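Local structure of ethyl acetate hydrolase (Pseudomonas veronii, 5EFZ) at residues P65-K73 and Y257-L266; G227-R237 and I331-D341. The protein hydrolyses ethyl acetate to ethanol and acetate, a step in the breakdown of short-chain methyl ketones, and works as a homodimer. One frame throughout, in Å; residues are numbered along the deposited sequence.

In the fold
Strand 61-65 of the central sheet runs into 65-73, the first segment of contact 1. The chain leaves the sheet after strand 170-174 for a run of helices, where 227-237, the first half of contact 2, follows helix 213-227. Next comes 257-266, between helices 246-258 and 263-274, closing contact 1 across 183 residues. The chain returns through strands 296-300 and 324-325 to 331-341, which closes contact 2 across 93. The two loops cross rather than nest. Both tie the helical region to alpha/beta hydrolase core loops beside the active site, the second bearing the inferred catalytic His334. Their centres lie about 20 Å apart, yet they touch where Trp67 meets Leu337 and Phe338, and both reach one acetate ion.

Contact 1 (P65-K73 and Y257-L266); sequences PTWYSGTSK and YFAPMDPNNL. With ACT (acetate ion), chain O; EDO (1,2-ethanediol), chain L.
Ser69 meets Tyr257, Phe258, Met261 and Leu266 from a type II beta turn, Trp67 to Gly70, that follows a central strand of the alpha/beta hydrolase fold. The turn is closed by Gly70 N to Trp67 O at 3.0 Å. Beside it, Tyr68 N gives a hydrogen bond of 2.8 Å to OXT of an acetate ion that also binds Met152 N, Ser151 OG and His334 NE2, an arrangement consistent with Tyr68 N lining the oxyanion hole.

The side chain of Tyr68 has its CG anti to the backbone N (chi1 174°), which carries the ring across to Leu266. There its CE1 edge lies 3.4 Å from Leu266 O, nearly in the ring plane, while Leu266 CB and CD2 pack against the phenol end at about a right angle. Phe258 CE1 meets Tyr68 CE2 obliquely, and the two side chains cross at about a right angle.

Ser69 OG lies 2.7 Å from Tyr257 OH, at the edge of the tyrosine ring and near its plane. Leu266 CD2 and Phe258 CE1 pack on Ser69 CB. The chain of Met261 is extended beyond CG, which brings CE to Ser69 O at 3.4 Å; the same methyl lies over one face of Tyr257, offset toward the rim. Tyr257 in turn points CD1 over the centre of the Phe258 ring. A water completes the join: it accepts from Trp67 NE1 at 2.9 Å and lies 2.8 Å from Tyr257 OH.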
# COMPACT_ATOMS: atom_id res chain seq x y z
N PRO A 65 -1.53 25.70 -5.48
CA PRO A 65 -0.23 25.17 -5.02
C PRO A 65 0.11 23.89 -5.75
O PRO A 65 -0.75 23.28 -6.36
CB PRO A 65 -0.44 24.88 -3.52
CG PRO A 65 -1.74 25.61 -3.15
CD PRO A 65 -2.57 25.55 -4.44
N THR A 66 1.38 23.48 -5.71
CA THR A 66 1.79 22.27 -6.45
C THR A 66 2.00 21.12 -5.46
O THR A 66 2.09 21.32 -4.23
CB THR A 66 3.09 22.53 -7.27
OG1 THR A 66 4.14 22.86 -6.36
CG2 THR A 66 2.91 23.75 -8.25
N TRP A 67 2.05 19.90 -6.00
CA TRP A 67 2.06 18.72 -5.17
C TRP A 67 3.45 18.10 -5.12
O TRP A 67 4.41 18.64 -5.68
CB TRP A 67 1.03 17.70 -5.68
CG TRP A 67 1.14 17.34 -7.14
CD1 TRP A 67 2.26 16.94 -7.83
CD2 TRP A 67 0.05 17.29 -8.09
NE1 TRP A 67 1.95 16.68 -9.15
CE2 TRP A 67 0.60 16.89 -9.34
CE3 TRP A 67 -1.32 17.57 -8.00
CZ2 TRP A 67 -0.19 16.75 -10.49
CZ3 TRP A 67 -2.10 17.44 -9.15
CH2 TRP A 67 -1.54 17.03 -10.37
N TYR A 68 3.54 16.97 -4.43
CA TYR A 68 4.82 16.28 -4.25
C TYR A 68 5.44 15.89 -5.60
O TYR A 68 4.77 15.24 -6.38
CB TYR A 68 4.64 15.02 -3.40
CG TYR A 68 5.92 14.21 -3.32
CD1 TYR A 68 6.93 14.53 -2.40
CD2 TYR A 68 6.14 13.12 -4.18
CE1 TYR A 68 8.12 13.79 -2.33
CE2 TYR A 68 7.34 12.36 -4.12
CZ TYR A 68 8.30 12.71 -3.20
OH TYR A 68 9.46 11.98 -3.16
N SER A 69 6.71 16.28 -5.83
CA SER A 69 7.47 15.98 -7.05
C SER A 69 6.99 16.77 -8.27
O SER A 69 7.55 16.67 -9.35
CB SER A 69 7.49 14.46 -7.38
OG SER A 69 6.27 14.04 -7.97
N GLY A 70 5.98 17.62 -8.07
CA GLY A 70 5.33 18.28 -9.18
C GLY A 70 5.76 19.73 -9.37
O GLY A 70 6.47 20.33 -8.53
N THR A 71 5.36 20.28 -10.51
CA THR A 71 5.62 21.68 -10.79
C THR A 71 4.36 22.32 -11.33
O THR A 71 3.33 21.66 -11.53
CB THR A 71 6.74 21.88 -11.84
OG1 THR A 71 6.26 21.42 -13.12
CG2 THR A 71 8.07 21.15 -11.44
N SER A 72 4.44 23.62 -11.54
CA SER A 72 3.29 24.35 -12.08
C SER A 72 2.87 23.81 -13.45
O SER A 72 1.70 23.92 -13.83
CB SER A 72 3.62 25.86 -12.17
OG SER A 72 4.93 26.07 -12.69
N LYS A 73 3.81 23.23 -14.20
CA LYS A 73 3.52 22.73 -15.54
C LYS A 73 2.42 21.68 -15.50
O LYS A 73 1.51 21.68 -16.34
CB LYS A 73 4.76 22.13 -16.20
CG LYS A 73 4.60 21.99 -17.71
CD LYS A 73 4.28 23.38 -18.24
CE LYS A 73 4.11 23.44 -19.74
NZ LYS A 73 3.85 24.85 -20.15
N TYR A 257 9.12 8.73 -14.86
CA TYR A 257 8.64 9.97 -14.22
C TYR A 257 9.67 10.47 -13.19
O TYR A 257 10.02 11.65 -13.17
CB TYR A 257 7.27 9.74 -13.55
CG TYR A 257 6.79 10.96 -12.74
CD1 TYR A 257 6.90 10.98 -11.38
CD2 TYR A 257 6.26 12.07 -13.39
CE1 TYR A 257 6.52 12.11 -10.64
CE2 TYR A 257 5.87 13.20 -12.66
CZ TYR A 257 6.00 13.19 -11.30
OH TYR A 257 5.60 14.29 -10.56
N PHE A 258 10.15 9.57 -12.35
CA PHE A 258 11.06 9.96 -11.27
C PHE A 258 12.52 10.02 -11.69
O PHE A 258 13.31 10.66 -11.02
CB PHE A 258 10.93 9.02 -10.06
CG PHE A 258 9.67 9.24 -9.25
CD1 PHE A 258 9.54 10.38 -8.47
CD2 PHE A 258 8.61 8.34 -9.31
CE1 PHE A 258 8.36 10.61 -7.72
CE2 PHE A 258 7.43 8.55 -8.56
CZ PHE A 258 7.31 9.70 -7.79
N ALA A 259 12.88 9.34 -12.78
CA ALA A 259 14.30 9.22 -13.17
C ALA A 259 15.10 10.54 -13.24
O ALA A 259 16.26 10.57 -12.84
CB ALA A 259 14.42 8.51 -14.55
N PRO A 260 14.52 11.62 -13.79
CA PRO A 260 15.39 12.80 -13.93
C PRO A 260 15.37 13.74 -12.72
O PRO A 260 15.96 14.84 -12.81
CB PRO A 260 14.81 13.51 -15.15
CG PRO A 260 13.32 13.26 -14.99
CD PRO A 260 13.21 11.84 -14.45
N MET A 261 14.70 13.35 -11.64
CA MET A 261 14.42 14.28 -10.54
C MET A 261 15.56 14.28 -9.52
O MET A 261 16.38 13.38 -9.50
CB MET A 261 13.10 13.93 -9.85
CG MET A 261 11.89 14.07 -10.81
SD MET A 261 10.36 13.95 -9.90
CE MET A 261 9.16 14.26 -11.20
N ASP A 262 15.61 15.33 -8.70
CA ASP A 262 16.73 15.49 -7.78
C ASP A 262 16.40 14.87 -6.41
O ASP A 262 15.43 15.26 -5.79
CB ASP A 262 17.06 16.96 -7.59
CG ASP A 262 18.23 17.16 -6.65
OD1 ASP A 262 19.35 16.72 -7.02
OD2 ASP A 262 18.03 17.76 -5.55
N PRO A 263 17.22 13.92 -5.95
CA PRO A 263 16.93 13.26 -4.66
C PRO A 263 16.80 14.26 -3.49
O PRO A 263 15.86 14.11 -2.71
CB PRO A 263 18.15 12.34 -4.46
CG PRO A 263 18.60 11.99 -5.86
CD PRO A 263 18.30 13.24 -6.70
N ASN A 264 17.69 15.25 -3.39
CA ASN A 264 17.58 16.20 -2.27
C ASN A 264 16.24 16.96 -2.33
O ASN A 264 15.58 17.14 -1.30
CB ASN A 264 18.73 17.19 -2.24
CG ASN A 264 20.03 16.53 -1.77
OD1 ASN A 264 20.01 15.59 -0.96
ND2 ASN A 264 21.14 16.98 -2.30
N ASN A 265 15.84 17.41 -3.51
CA ASN A 265 14.51 18.07 -3.60
C ASN A 265 13.33 17.16 -3.21
O ASN A 265 12.37 17.58 -2.52
CB ASN A 265 14.27 18.60 -5.02
CG ASN A 265 15.18 19.75 -5.39
OD1 ASN A 265 15.85 20.36 -4.53
ND2 ASN A 265 15.24 20.03 -6.70
N LEU A 266 13.35 15.90 -3.64
CA LEU A 266 12.29 14.98 -3.25
C LEU A 266 12.24 14.82 -1.71
O LEU A 266 11.15 14.76 -1.12
CB LEU A 266 12.48 13.61 -3.93
CG LEU A 266 12.34 13.63 -5.45
CD1 LEU A 266 12.60 12.23 -6.03
CD2 LEU A 266 10.93 14.10 -5.84
C ACT O . 1.33 14.23 -4.08
O ACT O . 0.84 13.25 -3.45
OXT ACT O . 1.47 15.33 -3.45
CH3 ACT O . 1.71 14.08 -5.52
C1 EDO L . 17.92 18.58 1.33
O1 EDO L . 16.86 17.61 1.51
C2 EDO L . 18.49 19.17 2.63
O2 EDO L . 17.66 19.04 3.81
O HOH W 1 3.64 16.04 -11.48

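Contact 2 (G227-R237 and I331-D341); sequences GWSPEFFRTGR and IDGHLGLFGTD. With ACT (acetate ion), chain O.
Arg237 grips Asp332 side-on with two nitrogens in a salt bridge: NE meets OD1 at 2.9 Å and NH2 meets OD2 at 2.9 Å, the latter almost straight at 176°. Both oxygens use their syn lone pairs, and the guanidinium and carboxylate planes differ by only 20°. The arginine chain, bent at chi2 and chi3, folds back to allow this. NH2 also donates to Thr340 O at 2.8 Å, approaching from above the carbonyl plane, while Thr340 OG1 hydrogen-bonds to the anti lone pair of Asp332 OD2. With an alanine in place of Arg237, Asp332 is likely to lose its charged mate, keeping of these partners only the Thr340 hydroxyl, and Thr340 O to lose this donor.

Ser229 OG donates to Ile331 O at 2.6 Å, in the carbonyl plane, and accepts from Phe232 N as the N-cap of helix 230-234. Leu335 N is bonded to Gly227 O at 2.7 Å. Between these polar points Trp228 is sandwiched: Leu335 CB makes a CH-pi contact 3.4 Å from the centroid of its six-membered ring, and Phe232 CZ covers the opposite face. The Phe232 ring turns an edge to Asp332 OD1, its plane 88° from the carboxylate. Outside, Ile331 CD1 packs on Arg237 CG and Thr235 OG1, and helix 230-234 touches the second subunit.

His334 opens a short 3-10 segment; its ND1 is hydrogen-bonded to Asp305 OD2 and its NE2 donates to acetate O at 2.7 Å. The grip on both flanks, at Asp332 and Leu335, is consistent with the helical region helping to hold the segment bearing this inferred catalytic histidine.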
# COMPACT_ATOMS: atom_id res chain seq x y z
N GLY A 227 0.16 4.23 -5.22
CA GLY A 227 -0.33 5.45 -5.86
C GLY A 227 -1.56 5.28 -6.72
O GLY A 227 -2.20 6.26 -7.10
N TRP A 228 -1.89 4.03 -7.05
CA TRP A 228 -3.04 3.77 -7.94
C TRP A 228 -4.07 3.01 -7.13
O TRP A 228 -4.52 3.50 -6.09
CB TRP A 228 -2.60 3.03 -9.21
CG TRP A 228 -1.49 3.77 -9.98
CD1 TRP A 228 -0.13 3.53 -9.92
CD2 TRP A 228 -1.67 4.87 -10.87
NE1 TRP A 228 0.54 4.41 -10.77
CE2 TRP A 228 -0.38 5.25 -11.34
CE3 TRP A 228 -2.80 5.57 -11.34
CZ2 TRP A 228 -0.19 6.30 -12.25
CZ3 TRP A 228 -2.61 6.63 -12.24
CH2 TRP A 228 -1.31 6.97 -12.71
N SER A 229 -4.49 1.82 -7.58
CA SER A 229 -5.27 0.94 -6.72
C SER A 229 -5.19 -0.48 -7.25
O SER A 229 -4.81 -0.69 -8.40
CB SER A 229 -6.76 1.38 -6.63
OG SER A 229 -7.42 1.03 -7.83
N PRO A 230 -5.51 -1.48 -6.41
CA PRO A 230 -5.58 -2.83 -6.96
C PRO A 230 -6.59 -2.93 -8.13
O PRO A 230 -6.36 -3.66 -9.09
CB PRO A 230 -6.03 -3.67 -5.76
CG PRO A 230 -5.41 -2.91 -4.56
CD PRO A 230 -5.59 -1.45 -4.93
N GLU A 231 -7.70 -2.21 -8.04
CA GLU A 231 -8.70 -2.23 -9.11
C GLU A 231 -8.19 -1.62 -10.41
O GLU A 231 -8.54 -2.09 -11.50
CB GLU A 231 -9.96 -1.46 -8.70
CG GLU A 231 -10.98 -2.27 -7.94
CD GLU A 231 -11.46 -3.47 -8.72
OE1 GLU A 231 -12.46 -3.37 -9.48
OE2 GLU A 231 -10.83 -4.53 -8.58
N PHE A 232 -7.39 -0.56 -10.30
CA PHE A 232 -6.71 0.04 -11.46
C PHE A 232 -6.05 -1.05 -12.30
O PHE A 232 -6.24 -1.14 -13.54
CB PHE A 232 -5.68 1.06 -10.98
CG PHE A 232 -4.87 1.76 -12.08
CD1 PHE A 232 -5.36 2.90 -12.70
CD2 PHE A 232 -3.57 1.33 -12.39
CE1 PHE A 232 -4.59 3.61 -13.69
CE2 PHE A 232 -2.81 2.00 -13.33
CZ PHE A 232 -3.31 3.14 -14.00
N PHE A 233 -5.26 -1.87 -11.63
CA PHE A 233 -4.52 -2.93 -12.32
C PHE A 233 -5.39 -4.10 -12.67
O PHE A 233 -5.23 -4.68 -13.75
CB PHE A 233 -3.32 -3.39 -11.47
CG PHE A 233 -2.32 -2.28 -11.26
CD1 PHE A 233 -1.54 -1.82 -12.33
CD2 PHE A 233 -2.17 -1.66 -10.02
CE1 PHE A 233 -0.61 -0.79 -12.14
CE2 PHE A 233 -1.27 -0.61 -9.85
CZ PHE A 233 -0.49 -0.18 -10.91
N ARG A 234 -6.30 -4.49 -11.78
CA ARG A 234 -7.11 -5.65 -12.06
C ARG A 234 -7.92 -5.45 -13.33
O ARG A 234 -8.11 -6.40 -14.10
CB ARG A 234 -8.07 -5.98 -10.90
CG ARG A 234 -8.93 -7.24 -11.21
CD ARG A 234 -9.98 -7.55 -10.15
NE ARG A 234 -11.10 -6.60 -10.15
CZ ARG A 234 -12.17 -6.69 -10.94
NH1 ARG A 234 -12.26 -7.67 -11.83
NH2 ARG A 234 -13.14 -5.78 -10.86
N THR A 235 -8.39 -4.23 -13.54
CA THR A 235 -9.29 -3.98 -14.67
C THR A 235 -8.52 -3.51 -15.90
O THR A 235 -9.11 -3.21 -16.93
CB THR A 235 -10.38 -2.95 -14.33
OG1 THR A 235 -9.77 -1.69 -14.03
CG2 THR A 235 -11.22 -3.42 -13.14
N GLY A 236 -7.20 -3.46 -15.79
CA GLY A 236 -6.36 -3.21 -16.95
C GLY A 236 -6.26 -1.75 -17.38
O GLY A 236 -5.99 -1.49 -18.56
N ARG A 237 -6.39 -0.82 -16.44
CA ARG A 237 -6.26 0.60 -16.74
C ARG A 237 -4.89 0.95 -17.35
O ARG A 237 -4.79 1.81 -18.23
CB ARG A 237 -6.48 1.47 -15.49
CG ARG A 237 -7.95 1.60 -15.09
CD ARG A 237 -8.72 2.57 -16.05
NE ARG A 237 -8.19 3.93 -15.89
CZ ARG A 237 -8.10 4.82 -16.87
NH1 ARG A 237 -8.51 4.51 -18.09
NH2 ARG A 237 -7.57 6.02 -16.63
N ILE A 331 -11.17 4.70 -9.87
CA ILE A 331 -10.33 3.57 -9.47
C ILE A 331 -8.85 3.87 -9.71
O ILE A 331 -7.99 3.05 -9.36
CB ILE A 331 -10.73 2.26 -10.20
CG1 ILE A 331 -10.50 2.41 -11.71
CG2 ILE A 331 -12.20 1.87 -9.88
CD1 ILE A 331 -10.62 1.12 -12.45
N ASP A 332 -8.53 5.03 -10.31
CA ASP A 332 -7.12 5.36 -10.54
C ASP A 332 -6.46 5.76 -9.22
O ASP A 332 -5.24 5.82 -9.13
CB ASP A 332 -6.92 6.49 -11.57
CG ASP A 332 -7.21 6.05 -13.00
OD1 ASP A 332 -7.95 5.05 -13.21
OD2 ASP A 332 -6.74 6.71 -13.94
N GLY A 333 -7.26 6.01 -8.20
CA GLY A 333 -6.67 6.25 -6.88
C GLY A 333 -5.88 7.55 -6.85
O GLY A 333 -6.13 8.49 -7.63
N HIS A 334 -4.87 7.58 -5.99
CA HIS A 334 -4.20 8.85 -5.74
C HIS A 334 -3.66 9.51 -7.01
O HIS A 334 -3.82 10.74 -7.23
CB HIS A 334 -3.06 8.62 -4.75
CG HIS A 334 -2.49 9.91 -4.25
ND1 HIS A 334 -3.14 10.68 -3.30
CD2 HIS A 334 -1.36 10.58 -4.58
CE1 HIS A 334 -2.40 11.76 -3.05
NE2 HIS A 334 -1.32 11.72 -3.81
N LEU A 335 -2.99 8.73 -7.85
CA LEU A 335 -2.32 9.33 -9.01
C LEU A 335 -3.28 9.58 -10.17
O LEU A 335 -2.86 10.03 -11.25
CB LEU A 335 -1.15 8.46 -9.48
CG LEU A 335 0.00 8.48 -8.46
CD1 LEU A 335 1.13 7.52 -8.87
CD2 LEU A 335 0.52 9.93 -8.27
N GLY A 336 -4.58 9.38 -9.94
CA GLY A 336 -5.60 9.99 -10.79
C GLY A 336 -5.42 11.51 -10.81
O GLY A 336 -5.92 12.18 -11.70
N LEU A 337 -4.65 12.06 -9.86
CA LEU A 337 -4.33 13.49 -9.91
C LEU A 337 -3.54 13.85 -11.17
O LEU A 337 -3.56 14.99 -11.61
CB LEU A 337 -3.52 13.92 -8.68
CG LEU A 337 -4.28 14.00 -7.35
CD1 LEU A 337 -3.27 14.18 -6.20
CD2 LEU A 337 -5.30 15.16 -7.37
N PHE A 338 -2.85 12.86 -11.74
CA PHE A 338 -2.02 13.08 -12.92
C PHE A 338 -2.86 13.22 -14.21
O PHE A 338 -2.32 13.41 -15.30
CB PHE A 338 -1.03 11.93 -13.08
CG PHE A 338 0.17 12.03 -12.16
CD1 PHE A 338 0.23 13.02 -11.17
CD2 PHE A 338 1.24 11.16 -12.31
CE1 PHE A 338 1.35 13.14 -10.32
CE2 PHE A 338 2.37 11.28 -11.48
CZ PHE A 338 2.43 12.25 -10.49
N GLY A 339 -4.17 13.15 -14.08
CA GLY A 339 -5.03 13.36 -15.24
C GLY A 339 -5.23 12.14 -16.14
O GLY A 339 -5.58 12.29 -17.31
N THR A 340 -5.01 10.94 -15.61
CA THR A 340 -5.22 9.71 -16.35
C THR A 340 -6.69 9.35 -16.59
O THR A 340 -7.02 8.59 -17.52
CB THR A 340 -4.57 8.52 -15.60
OG1 THR A 340 -4.96 8.58 -14.22
CG2 THR A 340 -3.04 8.65 -15.68
N ASP A 341 -7.57 9.86 -15.73
CA ASP A 341 -8.97 9.47 -15.70
C ASP A 341 -9.85 10.67 -16.08
O ASP A 341 -10.10 11.58 -15.26
CB ASP A 341 -9.34 8.95 -14.32
CG ASP A 341 -10.78 8.48 -14.24
OD1 ASP A 341 -11.60 8.76 -15.15
OD2 ASP A 341 -11.12 7.84 -13.23
C ACT O . 1.33 14.23 -4.08
O ACT O . 0.84 13.25 -3.45
OXT ACT O . 1.47 15.33 -3.45
CH3 ACT O . 1.71 14.08 -5.52